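Local coordinates for protein arginine kinase (Anthopleura japonica, PDB 4RF7) that catalyses the reversible transfer of a phosphate group from ATP to L-arginine, giving phosphoarginine and ADP, at residues 289-294 with 331-336; 128-133 with 244-249; 135-140 with 231-236. One frame throughout, in Å; residues are numbered along the deposited sequence.

Contact 1. Residues 289-294 with 331-336; sequences SVHVKI and VYDISN. With ARG (arginine), chain H.
Ser289 and Asp333 share a water that is gripped from several sides. Ser289 OG donates to it at 2.7 Å. The water donates to Asp333 OD1 at 2.9 Å and to OXT of the bound arginine of chain H. A weak fourth bond comes from NH2 of that ligand. Ser289 OG, tucked between its backbone N and carbonyl carbon (chi1 62°), lies on the ligand side of the sheet with Asp333. OD2 of Asp333 has its main partner outside these strands, a salt bridge to Arg287.

His291 is flanked in two ways. The carboxylate of Asp333 sits at the ring edge, almost perpendicular to the ring (87° between planes), with Asp333 OD1 3.1 Å from His291 CD2. The ligand guanidinium lies over one ring face, its CZ 3.4 Å above the plane and over the centre. A second water joins His291 NE2 to Asp333 OD2, the latter bond being weak.

The side chains of Val292, Tyr332 and Ile334 occupy the other face. Val292 CG1 meets Ile334 CG1 at 3.6 Å, and Ile294 CG1 reaches Tyr332 CD1 at 3.8 Å, the two side chains at about a right angle. Helix 344-370 covers Ile334 through Met351.

The backbones are paired antiparallel. Val290 and Ile334 exchange two hydrogen bonds, as do Val292 and Tyr332, and Tyr332 N reaches Val292 O at 2.8 Å. This two-strand ladder belongs to the eight-stranded antiparallel sheet of the phosphagen kinase catalytic domain. The face with Ser289, His291 and Asp333 lines the predicted ATP site, which here holds an arginine.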
loop_
_atom_site.group_PDB
_atom_site.type_symbol
_atom_site.label_atom_id
_atom_site.label_comp_id
_atom_site.label_asym_id
_atom_site.label_seq_id
_atom_site.Cartn_x
_atom_site.Cartn_y
_atom_site.Cartn_z
ATOM N N SER A 289 14.636 3.056 -4.384
ATOM C CA SER A 289 13.633 4.106 -4.547
ATOM C C SER A 289 12.608 4.206 -3.416
ATOM O O SER A 289 12.311 3.223 -2.727
ATOM C CB SER A 289 12.912 3.959 -5.886
ATOM O OG SER A 289 12.226 2.725 -5.965
ATOM N N VAL A 290 12.073 5.412 -3.242
ATOM C CA VAL A 290 11.051 5.691 -2.242
ATOM C C VAL A 290 9.998 6.614 -2.851
ATOM O O VAL A 290 10.341 7.571 -3.554
ATOM C CB VAL A 290 11.662 6.367 -0.986
ATOM C CG1 VAL A 290 10.571 6.851 -0.037
ATOM C CG2 VAL A 290 12.606 5.417 -0.261
ATOM N N HIS A 291 8.723 6.309 -2.616
ATOM C CA HIS A 291 7.650 7.240 -2.938
ATOM C C HIS A 291 7.336 8.038 -1.680
ATOM O O HIS A 291 7.032 7.462 -0.630
ATOM C CB HIS A 291 6.398 6.507 -3.420
ATOM C CG HIS A 291 6.518 5.939 -4.811
ATOM N ND1 HIS A 291 5.514 5.223 -5.404
ATOM C CD2 HIS A 291 7.530 5.999 -5.699
ATOM C CE1 HIS A 291 5.893 4.849 -6.612
ATOM N NE2 HIS A 291 7.127 5.312 -6.821
ATOM N N VAL A 292 7.420 9.361 -1.783
ATOM C CA VAL A 292 7.189 10.226 -0.632
ATOM C C VAL A 292 6.443 11.487 -1.058
ATOM O O VAL A 292 6.699 12.042 -2.131
ATOM C CB VAL A 292 8.519 10.574 0.079
ATOM C CG1 VAL A 292 9.459 11.300 -0.874
ATOM C CG2 VAL A 292 8.272 11.401 1.336
ATOM N N LYS A 293 5.504 11.919 -0.223
ATOM C CA LYS A 293 4.722 13.115 -0.502
ATOM C C LYS A 293 5.350 14.312 0.204
ATOM O O LYS A 293 5.231 14.466 1.422
ATOM C CB LYS A 293 3.271 12.920 -0.051
ATOM C CG LYS A 293 2.392 14.153 -0.182
ATOM C CD LYS A 293 0.924 13.760 -0.113
ATOM C CE LYS A 293 0.036 14.950 0.217
ATOM N NZ LYS A 293 -1.394 14.544 0.355
ATOM N N ILE A 294 6.027 15.151 -0.574
ATOM C CA ILE A 294 6.741 16.305 -0.042
ATOM C C ILE A 294 6.474 17.583 -0.846
ATOM O O ILE A 294 7.412 18.202 -1.349
ATOM C CB ILE A 294 8.259 16.035 -0.023
ATOM C CG1 ILE A 294 8.690 15.347 -1.320
ATOM C CG2 ILE A 294 8.641 15.166 1.167
ATOM C CD1 ILE A 294 10.189 15.356 -1.561
ATOM N N VAL A 331 3.501 13.856 -4.635
ATOM C CA VAL A 331 4.234 12.607 -4.435
ATOM C C VAL A 331 5.391 12.471 -5.423
ATOM O O VAL A 331 5.201 12.581 -6.637
ATOM C CB VAL A 331 3.311 11.378 -4.561
ATOM C CG1 VAL A 331 4.124 10.095 -4.574
ATOM C CG2 VAL A 331 2.302 11.357 -3.422
ATOM N N TYR A 332 6.587 12.222 -4.898
ATOM C CA TYR A 332 7.765 12.071 -5.741
ATOM C C TYR A 332 8.395 10.686 -5.624
ATOM O O TYR A 332 8.423 10.090 -4.543
ATOM C CB TYR A 332 8.794 13.157 -5.411
ATOM C CG TYR A 332 8.351 14.543 -5.824
ATOM C CD1 TYR A 332 7.613 15.346 -4.965
ATOM C CD2 TYR A 332 8.666 15.043 -7.077
ATOM C CE1 TYR A 332 7.203 16.613 -5.344
ATOM C CE2 TYR A 332 8.263 16.307 -7.464
ATOM C CZ TYR A 332 7.532 17.086 -6.593
ATOM O OH TYR A 332 7.130 18.343 -6.982
ATOM N N ASP A 333 8.883 10.171 -6.748
ATOM C CA ASP A 333 9.674 8.953 -6.732
ATOM C C ASP A 333 11.138 9.354 -6.599
ATOM O O ASP A 333 11.743 9.858 -7.549
ATOM C CB ASP A 333 9.459 8.146 -8.010
ATOM C CG ASP A 333 10.221 6.834 -8.005
ATOM O OD1 ASP A 333 10.406 6.249 -6.915
ATOM O OD2 ASP A 333 10.629 6.383 -9.094
ATOM N N ILE A 334 11.696 9.159 -5.409
ATOM C CA ILE A 334 13.096 9.476 -5.170
ATOM C C ILE A 334 13.928 8.238 -5.500
ATOM O O ILE A 334 13.580 7.137 -5.086
ATOM C CB ILE A 334 13.344 9.902 -3.706
ATOM C CG1 ILE A 334 12.215 10.807 -3.204
ATOM C CG2 ILE A 334 14.702 10.593 -3.569
ATOM C CD1 ILE A 334 12.223 12.206 -3.794
ATOM N N SER A 335 15.012 8.408 -6.254
ATOM C CA SER A 335 15.870 7.276 -6.599
ATOM C C SER A 335 17.331 7.688 -6.688
ATOM O O SER A 335 17.647 8.879 -6.755
ATOM C CB SER A 335 15.419 6.628 -7.911
ATOM O OG SER A 335 15.524 7.535 -8.994
ATOM N N ASN A 336 18.217 6.697 -6.685
ATOM C CA ASN A 336 19.654 6.939 -6.803
ATOM C C ASN A 336 20.068 7.271 -8.233
ATOM O O ASN A 336 19.451 6.799 -9.191
ATOM C CB ASN A 336 20.438 5.714 -6.325
ATOM C CG ASN A 336 20.069 4.453 -7.089
ATOM O OD1 ASN A 336 18.899 4.070 -7.147
ATOM N ND2 ASN A 336 21.066 3.809 -7.691
HETATM N N ARG H . 8.673 -0.426 -11.685
HETATM C CA ARG H . 8.155 0.729 -10.962
HETATM C C ARG H . 9.102 1.918 -11.097
HETATM O O ARG H . 9.009 2.706 -12.041
HETATM C CB ARG H . 7.948 0.384 -9.485
HETATM C CG ARG H . 7.229 1.457 -8.683
HETATM C CD ARG H . 7.257 1.160 -7.194
HETATM N NE ARG H . 8.238 1.977 -6.483
HETATM C CZ ARG H . 8.095 2.382 -5.226
HETATM N NH1 ARG H . 7.012 2.042 -4.549
HETATM N NH2 ARG H . 9.027 3.126 -4.647
HETATM O OXT ARG H . 9.991 2.120 -10.270
HETATM O O HOH W 1 10.322 3.429 -7.705
HETATM O O HOH W 2 7.974 4.586 -9.444
#

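Contact 2. Residues 128-133 with 244-249; sequences RSTRIR and SDIGSV. With ARG (arginine), chain H.
Thr130 and Ile132 point from one face of their strand to Ile246 and Val249, at the start of helix 246-264. The CD1 methyl of Ile132 touches two residues of the helix start, 3.8 Å from Ile246 CG1 and 3.8 Å from Val249 CG1. Ile132 and Ile246 meet at about a right angle. Thr130 CG2 rests 3.7 Å from Ile246 CG1, also nearly crosswise, and a little farther from Val249 CG2.

Thr130 splits its two branches between different surroundings. With OG1 opposite the carbonyl carbon (chi1 -61°), CG2 is left opposite the backbone N and faces Ile246, while OG1 comes 3.6 Å from Ser244 CA. OG1 is hydrogen-bonded to the carbonyl of Gly243, just before the turn. The buried hydroxyl is thereby satisfied.

Further out, the turn itself is held. Ser244 OG bonds to Asp119 and to the backbone N of Asp121. Asp245 is the centre of an inverse gamma turn, with a weak bond from Ile246 N to Ser244 O. It is also the N-cap of the helix: its OD1 accepts a weak bond from Ser248 N at 3.4 Å. Helix 344-370 packs on Ile246 through Val348, Met351 and Tyr352.

The other face of the strand carries Ser129 and Arg131 to the arginine of chain H. Arg131 is extended, and its CD lies 3.7 Å from the ligand NE. The ligand NH1 bonds to Ser129 OG, but the separation is too short to be trusted. Arg128 and Ser129 form a classic beta bulge opposite His291. This is an antiparallel sheet with helices packed on one face and the predicted ATP site on the other.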
loop_
_atom_site.group_PDB
_atom_site.type_symbol
_atom_site.label_atom_id
_atom_site.label_comp_id
_atom_site.label_asym_id
_atom_site.label_seq_id
_atom_site.Cartn_x
_atom_site.Cartn_y
_atom_site.Cartn_z
ATOM N N ARG A 128 5.217 6.597 1.256
ATOM C CA ARG A 128 4.159 5.679 0.850
ATOM C C ARG A 128 4.669 4.277 0.535
ATOM O O ARG A 128 3.973 3.288 0.787
ATOM C CB ARG A 128 3.380 6.249 -0.339
ATOM C CG ARG A 128 2.673 7.558 -0.017
ATOM C CD ARG A 128 1.737 8.010 -1.125
ATOM N NE ARG A 128 0.850 9.077 -0.664
ATOM C CZ ARG A 128 -0.132 9.600 -1.390
ATOM N NH1 ARG A 128 -0.357 9.158 -2.620
ATOM N NH2 ARG A 128 -0.889 10.563 -0.885
ATOM N N SER A 129 5.880 4.190 -0.011
ATOM C CA SER A 129 6.446 2.897 -0.379
ATOM C C SER A 129 7.962 2.949 -0.555
ATOM O O SER A 129 8.535 4.017 -0.791
ATOM C CB SER A 129 5.795 2.382 -1.661
ATOM O OG SER A 129 6.037 3.266 -2.743
ATOM N N THR A 130 8.594 1.784 -0.444
ATOM C CA THR A 130 10.044 1.655 -0.570
ATOM C C THR A 130 10.369 0.463 -1.475
ATOM O O THR A 130 9.679 -0.560 -1.437
ATOM C CB THR A 130 10.693 1.448 0.810
ATOM O OG1 THR A 130 10.423 2.581 1.647
ATOM C CG2 THR A 130 12.197 1.270 0.687
ATOM N N ARG A 131 11.414 0.588 -2.287
ATOM C CA ARG A 131 11.754 -0.455 -3.249
ATOM C C ARG A 131 13.257 -0.498 -3.507
ATOM O O ARG A 131 13.890 0.543 -3.718
ATOM C CB ARG A 131 11.003 -0.209 -4.560
ATOM C CG ARG A 131 11.271 -1.227 -5.666
ATOM C CD ARG A 131 10.626 -0.758 -6.965
ATOM N NE ARG A 131 10.658 -1.778 -8.009
ATOM C CZ ARG A 131 11.608 -1.876 -8.935
ATOM N NH1 ARG A 131 11.547 -2.838 -9.844
ATOM N NH2 ARG A 131 12.616 -1.012 -8.956
ATOM N N ILE A 132 13.830 -1.699 -3.481
ATOM C CA ILE A 132 15.233 -1.876 -3.840
ATOM C C ILE A 132 15.399 -3.027 -4.828
ATOM O O ILE A 132 15.000 -4.163 -4.553
ATOM C CB ILE A 132 16.131 -2.135 -2.616
ATOM C CG1 ILE A 132 15.966 -1.028 -1.574
ATOM C CG2 ILE A 132 17.591 -2.227 -3.046
ATOM C CD1 ILE A 132 16.723 -1.285 -0.277
ATOM N N ARG A 133 15.995 -2.721 -5.976
ATOM C CA ARG A 133 16.225 -3.704 -7.026
ATOM C C ARG A 133 17.720 -3.847 -7.282
ATOM O O ARG A 133 18.449 -2.859 -7.235
ATOM C CB ARG A 133 15.533 -3.243 -8.309
ATOM C CG ARG A 133 15.890 -4.039 -9.553
ATOM C CD ARG A 133 16.175 -3.105 -10.714
ATOM N NE ARG A 133 17.605 -2.900 -10.932
ATOM C CZ ARG A 133 18.118 -2.005 -11.771
ATOM N NH1 ARG A 133 19.435 -1.897 -11.901
ATOM N NH2 ARG A 133 17.323 -1.213 -12.477
ATOM N N SER A 244 7.903 2.836 4.964
ATOM C CA SER A 244 9.185 3.532 4.906
ATOM C C SER A 244 10.402 2.720 5.339
ATOM O O SER A 244 11.521 3.229 5.298
ATOM C CB SER A 244 9.109 4.783 5.782
ATOM O OG SER A 244 8.875 4.433 7.137
ATOM N N ASP A 245 10.195 1.480 5.772
ATOM C CA ASP A 245 11.278 0.717 6.394
ATOM C C ASP A 245 12.324 0.209 5.394
ATOM O O ASP A 245 12.369 -0.984 5.089
ATOM C CB ASP A 245 10.702 -0.456 7.186
ATOM C CG ASP A 245 11.624 -0.919 8.291
ATOM O OD1 ASP A 245 12.794 -0.480 8.323
ATOM O OD2 ASP A 245 11.178 -1.732 9.122
ATOM N N ILE A 246 13.177 1.105 4.903
ATOM C CA ILE A 246 14.182 0.727 3.908
ATOM C C ILE A 246 15.245 -0.226 4.470
ATOM O O ILE A 246 15.782 -1.067 3.742
ATOM C CB ILE A 246 14.844 1.971 3.245
ATOM C CG1 ILE A 246 15.675 1.556 2.027
ATOM C CG2 ILE A 246 15.692 2.742 4.241
ATOM C CD1 ILE A 246 16.278 2.715 1.253
ATOM N N GLY A 247 15.538 -0.101 5.764
ATOM C CA GLY A 247 16.501 -0.971 6.419
ATOM C C GLY A 247 16.061 -2.423 6.389
ATOM O O GLY A 247 16.861 -3.329 6.127
ATOM N N SER A 248 14.775 -2.640 6.649
ATOM C CA SER A 248 14.188 -3.975 6.591
ATOM C C SER A 248 14.127 -4.501 5.154
ATOM O O SER A 248 14.414 -5.673 4.901
ATOM C CB SER A 248 12.791 -3.955 7.210
ATOM O OG SER A 248 12.167 -5.217 7.107
ATOM N N VAL A 249 13.747 -3.631 4.221
ATOM C CA VAL A 249 13.698 -3.985 2.804
ATOM C C VAL A 249 15.060 -4.467 2.305
ATOM O O VAL A 249 15.163 -5.503 1.640
ATOM C CB VAL A 249 13.236 -2.792 1.946
ATOM C CG1 VAL A 249 13.433 -3.082 0.464
ATOM C CG2 VAL A 249 11.780 -2.460 2.231
HETATM N N ARG H . 8.673 -0.426 -11.685
HETATM C CA ARG H . 8.155 0.729 -10.962
HETATM C C ARG H . 9.102 1.918 -11.097
HETATM O O ARG H . 9.009 2.706 -12.041
HETATM C CB ARG H . 7.948 0.384 -9.485
HETATM C CG ARG H . 7.229 1.457 -8.683
HETATM C CD ARG H . 7.257 1.160 -7.194
HETATM N NE ARG H . 8.238 1.977 -6.483
HETATM C CZ ARG H . 8.095 2.382 -5.226
HETATM N NH1 ARG H . 7.012 2.042 -4.549
HETATM N NH2 ARG H . 9.027 3.126 -4.647
HETATM O OXT ARG H . 9.991 2.120 -10.270
#

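Contact 3. Residues 135-140 with 231-236; sequences ARSLKG and EEDHLR. With ARG (arginine), chain G.
Ser137 lies over one face of the His234 imidazole, and the neighbouring Leu138 N comes in near the ring edge. Ser137 CB is 3.9 Å from the ring centroid, a CH-pi contact offset toward the rim. Leu138 N donates to His234 ND1 at 3.0 Å, tilted 20° from the ring plane. Chi1 of -62° sets the His234 ring beside Ser137, and chi2 of 174° turns ND1 to Leu138 N.

Asp233 stands beside Ser137. A water bonded to Ser137 OG at 2.7 Å donates to Asp233 OD1, which also accepts from Ser277 N. On the apolar side, Leu138 CD2 and Leu235 CD1 meet obliquely at 3.8 Å, and both leucines also touch Val159 of helix 149-163.

Arg136 and Leu235 pair their backbones by two antiparallel hydrogen bonds, each 3.0 Å between N and O. The Arg136 side chain leads away to Thr284 and Glu344. Nearer the start of 231-236, in the loop before the strand, Glu232 faces the arginine of chain G: its OE2 accepts from the ligand NH2 at 2.5 Å and its OE1 from NH1 at 3.1 Å. This carboxylate-guanidinium pair fits the substrate-binding role inferred for Glu232.

His234 NE2 is bonded to the carbonyl of Gly142. With ND1 accepting and NE2 facing an acceptor, the ring is probably neutral, with its proton on NE2.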
loop_
_atom_site.group_PDB
_atom_site.type_symbol
_atom_site.label_atom_id
_atom_site.label_comp_id
_atom_site.label_asym_id
_atom_site.label_seq_id
_atom_site.Cartn_x
_atom_site.Cartn_y
_atom_site.Cartn_z
ATOM N N ALA A 135 20.455 -6.033 -10.164
ATOM C CA ALA A 135 20.644 -6.934 -11.297
ATOM C C ALA A 135 21.916 -7.746 -11.063
ATOM O O ALA A 135 22.933 -7.196 -10.634
ATOM C CB ALA A 135 20.746 -6.150 -12.593
ATOM N N ARG A 136 21.859 -9.048 -11.333
ATOM C CA ARG A 136 23.002 -9.933 -11.107
ATOM C C ARG A 136 23.097 -10.997 -12.202
ATOM O O ARG A 136 22.092 -11.348 -12.830
ATOM C CB ARG A 136 22.888 -10.614 -9.739
ATOM C CG ARG A 136 22.994 -9.689 -8.525
ATOM C CD ARG A 136 24.424 -9.227 -8.279
ATOM N NE ARG A 136 24.553 -8.479 -7.026
ATOM C CZ ARG A 136 24.422 -7.159 -6.925
ATOM N NH1 ARG A 136 24.167 -6.431 -8.007
ATOM N NH2 ARG A 136 24.553 -6.565 -5.746
ATOM N N SER A 137 24.304 -11.509 -12.426
ATOM C CA SER A 137 24.510 -12.606 -13.369
ATOM C C SER A 137 25.422 -13.666 -12.750
ATOM O O SER A 137 26.366 -13.330 -12.033
ATOM C CB SER A 137 25.094 -12.089 -14.686
ATOM O OG SER A 137 24.172 -11.256 -15.357
ATOM N N LEU A 138 25.136 -14.939 -13.018
ATOM C CA LEU A 138 25.883 -16.043 -12.415
ATOM C C LEU A 138 27.252 -16.254 -13.068
ATOM O O LEU A 138 27.435 -15.957 -14.250
ATOM C CB LEU A 138 25.078 -17.341 -12.490
ATOM C CG LEU A 138 23.678 -17.354 -11.882
ATOM C CD1 LEU A 138 23.102 -18.764 -11.887
ATOM C CD2 LEU A 138 23.690 -16.785 -10.471
ATOM N N LYS A 139 28.206 -16.760 -12.289
ATOM C CA LYS A 139 29.527 -17.118 -12.807
ATOM C C LYS A 139 29.440 -18.288 -13.779
ATOM O O LYS A 139 28.634 -19.200 -13.585
ATOM C CB LYS A 139 30.455 -17.531 -11.665
ATOM C CG LYS A 139 31.010 -16.405 -10.819
ATOM C CD LYS A 139 31.897 -16.994 -9.727
ATOM C CE LYS A 139 32.262 -15.981 -8.654
ATOM N NZ LYS A 139 32.880 -16.669 -7.481
ATOM N N GLY A 140 30.278 -18.266 -14.814
ATOM C CA GLY A 140 30.446 -19.421 -15.679
ATOM C C GLY A 140 29.611 -19.428 -16.944
ATOM O O GLY A 140 29.662 -20.386 -17.718
ATOM N N GLU A 231 15.485 -12.463 -17.720
ATOM C CA GLU A 231 14.904 -11.403 -18.538
ATOM C C GLU A 231 16.028 -10.644 -19.254
ATOM O O GLU A 231 16.605 -11.153 -20.220
ATOM C CB GLU A 231 14.038 -10.463 -17.685
ATOM C CG GLU A 231 13.237 -9.421 -18.478
ATOM C CD GLU A 231 13.606 -7.996 -18.097
ATOM O OE1 GLU A 231 13.032 -7.048 -18.677
ATOM O OE2 GLU A 231 14.472 -7.827 -17.214
ATOM N N GLU A 232 16.350 -9.443 -18.775
ATOM C CA GLU A 232 17.439 -8.648 -19.351
ATOM C C GLU A 232 18.792 -9.102 -18.803
ATOM O O GLU A 232 19.822 -8.998 -19.474
ATOM C CB GLU A 232 17.227 -7.154 -19.076
ATOM C CG GLU A 232 18.377 -6.276 -19.559
ATOM C CD GLU A 232 18.060 -4.799 -19.499
ATOM O OE1 GLU A 232 16.872 -4.437 -19.631
ATOM O OE2 GLU A 232 19.005 -3.999 -19.329
ATOM N N ASP A 233 18.784 -9.588 -17.568
ATOM C CA ASP A 233 19.957 -10.218 -16.979
ATOM C C ASP A 233 19.496 -11.556 -16.427
ATOM O O ASP A 233 18.293 -11.825 -16.409
ATOM C CB ASP A 233 20.542 -9.343 -15.860
ATOM C CG ASP A 233 21.183 -8.069 -16.383
ATOM O OD1 ASP A 233 22.341 -8.132 -16.845
ATOM O OD2 ASP A 233 20.534 -7.005 -16.326
ATOM N N HIS A 234 20.439 -12.394 -15.999
ATOM C CA HIS A 234 20.094 -13.679 -15.403
ATOM C C HIS A 234 19.096 -13.469 -14.272
ATOM O O HIS A 234 18.093 -14.178 -14.165
ATOM C CB HIS A 234 21.334 -14.375 -14.838
ATOM C CG HIS A 234 22.377 -14.692 -15.869
ATOM N ND1 HIS A 234 23.610 -15.201 -15.530
ATOM C CD2 HIS A 234 22.370 -14.569 -17.212
ATOM C CE1 HIS A 234 24.327 -15.379 -16.630
ATOM N NE2 HIS A 234 23.590 -15.001 -17.667
ATOM N N LEU A 235 19.383 -12.475 -13.437
ATOM C CA LEU A 235 18.582 -12.205 -12.254
ATOM C C LEU A 235 18.259 -10.725 -12.122
ATOM O O LEU A 235 19.147 -9.872 -12.223
ATOM C CB LEU A 235 19.323 -12.671 -10.999
ATOM C CG LEU A 235 19.588 -14.172 -10.884
ATOM C CD1 LEU A 235 20.697 -14.464 -9.885
ATOM C CD2 LEU A 235 18.315 -14.876 -10.473
ATOM N N ARG A 236 16.979 -10.433 -11.908
ATOM C CA ARG A 236 16.549 -9.115 -11.471
ATOM C C ARG A 236 15.829 -9.335 -10.146
ATOM O O ARG A 236 14.728 -9.890 -10.111
ATOM C CB ARG A 236 15.612 -8.474 -12.493
ATOM C CG ARG A 236 15.288 -7.007 -12.210
ATOM C CD ARG A 236 14.419 -6.424 -13.316
ATOM N NE ARG A 236 14.385 -4.964 -13.313
ATOM C CZ ARG A 236 15.361 -4.189 -13.783
ATOM N NH1 ARG A 236 15.237 -2.870 -13.749
ATOM N NH2 ARG A 236 16.467 -4.732 -14.279
HETATM N N ARG G . 19.051 0.174 -24.565
HETATM C CA ARG G . 18.256 1.318 -24.122
HETATM C C ARG G . 18.883 2.647 -24.530
HETATM O O ARG G . 20.027 2.708 -24.989
HETATM C CB ARG G . 18.042 1.278 -22.605
HETATM C CG ARG G . 19.316 1.097 -21.789
HETATM C CD ARG G . 19.049 1.243 -20.293
HETATM N NE ARG G . 17.883 0.478 -19.851
HETATM C CZ ARG G . 17.911 -0.806 -19.505
HETATM N NH1 ARG G . 16.801 -1.416 -19.112
HETATM N NH2 ARG G . 19.049 -1.484 -19.553
HETATM O OXT ARG G . 18.247 3.695 -24.411
HETATM O O HOH W 3 23.177 -11.019 -17.832
#

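How the contacts relate
All three contacts involve one antiparallel sheet: contacts 1 and 3 pair neighbouring strands, while contact 2 packs strand 127-136 on the start of helix 246-264. Strand 127-136 serves both contact 2 and contact 3, and strand 286-293 of contact 1 runs beside it. Contacts 1 and 2 have centres about 11 Å apart. They are joined by a probable hydrogen bond from Ser289 N to Arg131 O at 2.7 Å, and both touch the arginine of chain H in the predicted ATP site. Contact 3 lies farther off, its centre about 22 Å from contact 2 and about 27 Å from contact 1. It reaches the arginine of chain G. Arg133 NH2 of contact 2 and Arg236 NH1 of contact 3, 3.0 Å apart, belong to residues predicted to bind ATP.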